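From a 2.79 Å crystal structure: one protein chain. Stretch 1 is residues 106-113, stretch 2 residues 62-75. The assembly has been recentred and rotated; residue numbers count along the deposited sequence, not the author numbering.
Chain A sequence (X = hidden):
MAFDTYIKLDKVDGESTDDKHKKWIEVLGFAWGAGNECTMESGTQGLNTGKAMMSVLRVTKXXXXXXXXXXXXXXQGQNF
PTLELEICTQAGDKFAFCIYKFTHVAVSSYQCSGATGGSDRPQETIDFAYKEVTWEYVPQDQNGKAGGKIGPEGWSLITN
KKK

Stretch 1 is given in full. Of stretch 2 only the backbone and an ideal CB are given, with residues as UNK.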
# COMPACT_ATOMS: atom_id res chain seq x y z
N ALA A 106 -25.90 6.65 18.29
CA ALA A 106 -24.93 6.19 19.28
C ALA A 106 -23.50 6.45 18.80
O ALA A 106 -23.25 6.57 17.61
CB ALA A 106 -25.12 4.70 19.55
N VAL A 107 -22.56 6.53 19.72
CA VAL A 107 -21.15 6.50 19.35
C VAL A 107 -20.68 5.04 19.35
O VAL A 107 -20.65 4.39 20.39
CB VAL A 107 -20.26 7.32 20.30
CG1 VAL A 107 -18.80 7.17 19.91
CG2 VAL A 107 -20.67 8.78 20.31
N SER A 108 -20.32 4.53 18.18
CA SER A 108 -19.93 3.12 18.06
C SER A 108 -18.43 2.96 18.28
O SER A 108 -17.95 1.89 18.63
CB SER A 108 -20.33 2.56 16.69
OG SER A 108 -19.94 3.44 15.64
N SER A 109 -17.69 4.03 18.06
CA SER A 109 -16.27 4.02 18.33
C SER A 109 -15.76 5.43 18.49
O SER A 109 -16.27 6.38 17.89
CB SER A 109 -15.51 3.32 17.21
OG SER A 109 -15.12 4.25 16.20
N TYR A 110 -14.76 5.55 19.33
CA TYR A 110 -14.07 6.79 19.52
C TYR A 110 -12.61 6.43 19.43
O TYR A 110 -12.16 5.47 20.07
CB TYR A 110 -14.38 7.36 20.89
CG TYR A 110 -13.42 8.44 21.30
CD1 TYR A 110 -13.73 9.77 21.12
CD2 TYR A 110 -12.18 8.12 21.85
CE1 TYR A 110 -12.85 10.76 21.48
CE2 TYR A 110 -11.30 9.10 22.20
CZ TYR A 110 -11.64 10.42 22.02
OH TYR A 110 -10.76 11.41 22.37
N GLN A 111 -11.86 7.17 18.63
CA GLN A 111 -10.42 6.95 18.54
C GLN A 111 -9.71 8.25 18.82
O GLN A 111 -10.24 9.33 18.55
CB GLN A 111 -10.02 6.41 17.17
CG GLN A 111 -10.42 4.98 16.89
CD GLN A 111 -9.45 3.97 17.45
OE1 GLN A 111 -8.24 4.21 17.48
NE2 GLN A 111 -9.96 2.84 17.91
N CYS A 112 -8.50 8.13 19.36
CA CYS A 112 -7.71 9.29 19.70
C CYS A 112 -6.27 9.10 19.27
O CYS A 112 -5.81 7.97 19.18
CB CYS A 112 -7.77 9.57 21.20
SG CYS A 112 -7.28 11.26 21.56
N SER A 113 -5.58 10.20 18.99
CA SER A 113 -4.21 10.13 18.52
C SER A 113 -3.58 11.51 18.48
O SER A 113 -4.27 12.50 18.25
CB SER A 113 -4.16 9.50 17.12
OG SER A 113 -4.27 10.49 16.10
N UNK A 62 -10.87 17.93 16.00
CA UNK A 62 -9.84 18.08 17.02
C UNK A 62 -10.42 17.68 18.35
O UNK A 62 -11.60 17.38 18.45
CB UNK A 62 -9.30 19.51 17.07
N UNK A 63 -9.57 17.68 19.36
CA UNK A 63 -10.05 17.57 20.72
C UNK A 63 -10.74 18.86 21.09
O UNK A 63 -10.25 19.95 20.80
CB UNK A 63 -8.91 17.26 21.69
N UNK A 64 -11.87 18.74 21.74
CA UNK A 64 -12.50 19.92 22.30
C UNK A 64 -13.14 19.56 23.62
O UNK A 64 -12.69 18.66 24.33
CB UNK A 64 -13.53 20.51 21.34
N UNK A 65 -14.21 20.27 23.93
CA UNK A 65 -14.91 20.10 25.18
C UNK A 65 -15.87 18.94 25.08
O UNK A 65 -16.47 18.53 26.07
CB UNK A 65 -15.65 21.38 25.57
N UNK A 66 -16.04 18.42 23.87
CA UNK A 66 -17.00 17.35 23.67
C UNK A 66 -16.30 16.01 23.81
O UNK A 66 -16.94 15.00 24.10
CB UNK A 66 -17.68 17.47 22.30
N UNK A 67 -14.99 16.02 23.61
CA UNK A 67 -14.18 14.82 23.69
C UNK A 67 -14.64 13.91 24.81
O UNK A 67 -15.11 12.80 24.57
CB UNK A 67 -12.71 15.19 23.88
N UNK A 68 -14.53 14.39 26.05
CA UNK A 68 -14.79 13.54 27.20
C UNK A 68 -16.15 12.87 27.12
O UNK A 68 -16.29 11.69 27.43
CB UNK A 68 -14.69 14.36 28.49
N UNK A 69 -17.15 13.62 26.67
CA UNK A 69 -18.50 13.08 26.56
C UNK A 69 -18.55 12.06 25.43
O UNK A 69 -19.25 11.05 25.51
CB UNK A 69 -19.52 14.20 26.32
N UNK A 70 -17.79 12.33 24.38
CA UNK A 70 -17.71 11.41 23.26
C UNK A 70 -17.02 10.15 23.72
O UNK A 70 -17.43 9.04 23.38
CB UNK A 70 -16.97 12.04 22.07
N UNK A 71 -15.98 10.33 24.52
CA UNK A 71 -15.24 9.20 25.06
C UNK A 71 -16.18 8.35 25.90
O UNK A 71 -16.26 7.14 25.71
CB UNK A 71 -14.04 9.67 25.89
N UNK A 72 -16.90 8.98 26.81
CA UNK A 72 -17.80 8.25 27.68
C UNK A 72 -18.92 7.60 26.89
O UNK A 72 -19.32 6.47 27.15
CB UNK A 72 -18.38 9.18 28.75
N UNK A 73 -19.44 8.33 25.91
CA UNK A 73 -20.53 7.81 25.12
C UNK A 73 -20.15 6.44 24.58
O UNK A 73 -20.90 5.47 24.72
CB UNK A 73 -20.89 8.77 23.98
N UNK A 74 -18.97 6.35 23.98
CA UNK A 74 -18.49 5.08 23.45
C UNK A 74 -18.75 3.92 24.41
O UNK A 74 -19.64 3.10 24.17
CB UNK A 74 -16.99 5.17 23.14
N UNK A 75 -17.98 3.85 25.50
CA UNK A 75 -18.03 2.73 26.43
C UNK A 75 -19.35 2.64 27.17
O UNK A 75 -19.62 1.66 27.85
CB UNK A 75 -16.89 2.84 27.44

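Stretch 1 is a strand whose Val107 and Tyr110 face a helix crossing it almost at right angles, 94° between their directions, while Cys112, with the Tyr110 hydroxyl, meets the loop that leads into it. Nothing on this face carries a charge, so the choices turn mainly on size.

Position 62 has no part of the strand near its CB and leaves the choice open; it is Trp62, out of reach. At 63 the CB points sideways with nothing within 5.5 Å, so a short side chain would fall short, while a long flexible one could reach Tyr110 and Cys112. The residue is Met63, a selenomethionine, whose CE lies 3.7 Å from Cys112 SG and 3.9 Å from Tyr110 OH.

Position 64, with phi/psi of -144/-151, stands before the turn into the helix, where free backbone NH groups favour Asp, Asn, Ser or Thr. It is Asp64: OD1 accepts from the N of residue 66 at 3.0 Å and, weakly, from the N of residue 67 at 3.4 Å, a capping bond. Positions 65 and 66 are out of reach and little constrained by the strand; they are Cys65 and Ala66.

At 67 the CB points sideways, 4.5 Å from Tyr110 OH, so a small residue, polar or not, would suit. Ser67 fills it, its backbone O 4.3 Å from Tyr110 CE1. Positions 68 and 69 meet no strand atoms, the first pointing away; they are Val68 and Lys69.

Position 70 has its ideal CB 4.1 Å from Tyr110 CD1 and 5.2 Å from Val107 CG2, which suits Leu, Ile, Val or Met. Leu70 is used, its CB approaching the ring obliquely. At 71 the backbone itself sits over one face of that ring, and the CB is 4.6 Å from Tyr110 CZ; a small residue such as Ala, Ser or Gly is natural. With Ala71, the CA covers the face and the N lies 4.1 Å from Tyr110 CD1.

Position 72 is out of reach, and Ser72 occupies it. At 73 the CB points toward the strand and already lies 3.7 Å from Val107 CG2, so a methyl suffices: Ala73 makes that contact.

Position 74 comes closest in backbone, its CA 5.1 Å from Val107 CA and 3.8 Å from Val107 O. Gly, Ala or Ser would suit so tight a crossing. Ala74 sets its CB 4.1 Å from Tyr110 CB and 4.2 Å from Val107 CG1, bridging both side chains. Position 75 points away, and Val75 leaves the strand untouched.

Stretch 2 (62-75) WMDCASVKLASAAV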
# COMPACT_ATOMS: atom_id res chain seq x y z
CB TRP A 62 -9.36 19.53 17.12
CG TRP A 62 -8.78 20.07 15.85
CD1 TRP A 62 -9.14 21.23 15.21
CD2 TRP A 62 -7.75 19.48 15.06
NE1 TRP A 62 -8.38 21.39 14.07
CE2 TRP A 62 -7.53 20.32 13.95
CE3 TRP A 62 -6.99 18.30 15.17
CZ2 TRP A 62 -6.58 20.04 12.97
CZ3 TRP A 62 -6.06 18.02 14.19
CH2 TRP A 62 -5.86 18.88 13.11
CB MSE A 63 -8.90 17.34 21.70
CG MSE A 63 -8.69 15.89 22.07
SE MSE A 63 -7.77 15.70 23.78
CE MSE A 63 -8.17 13.82 24.10
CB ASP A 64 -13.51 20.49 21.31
CG ASP A 64 -14.24 19.41 20.57
OD1 ASP A 64 -14.71 18.47 21.23
OD2 ASP A 64 -14.34 19.51 19.33
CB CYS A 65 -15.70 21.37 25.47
SG CYS A 65 -16.63 21.91 24.05
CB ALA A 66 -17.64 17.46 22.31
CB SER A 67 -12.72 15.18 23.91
OG SER A 67 -12.32 16.17 22.98
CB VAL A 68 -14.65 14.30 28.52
CG1 VAL A 68 -15.13 13.44 29.68
CG2 VAL A 68 -13.20 14.70 28.74
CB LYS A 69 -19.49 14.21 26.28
CG LYS A 69 -19.20 15.49 27.08
CD LYS A 69 -20.13 15.66 28.29
CE LYS A 69 -19.51 15.25 29.62
NZ LYS A 69 -19.78 13.84 29.99
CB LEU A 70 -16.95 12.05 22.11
CG LEU A 70 -17.66 13.36 21.72
CD1 LEU A 70 -16.81 14.29 20.89
CD2 LEU A 70 -18.98 13.05 21.03
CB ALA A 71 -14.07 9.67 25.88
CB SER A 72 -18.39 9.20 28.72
OG SER A 72 -17.38 9.99 29.30
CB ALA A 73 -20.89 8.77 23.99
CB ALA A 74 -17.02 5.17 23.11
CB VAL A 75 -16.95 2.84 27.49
CG1 VAL A 75 -15.57 2.71 26.88
CG2 VAL A 75 -17.09 4.16 28.26
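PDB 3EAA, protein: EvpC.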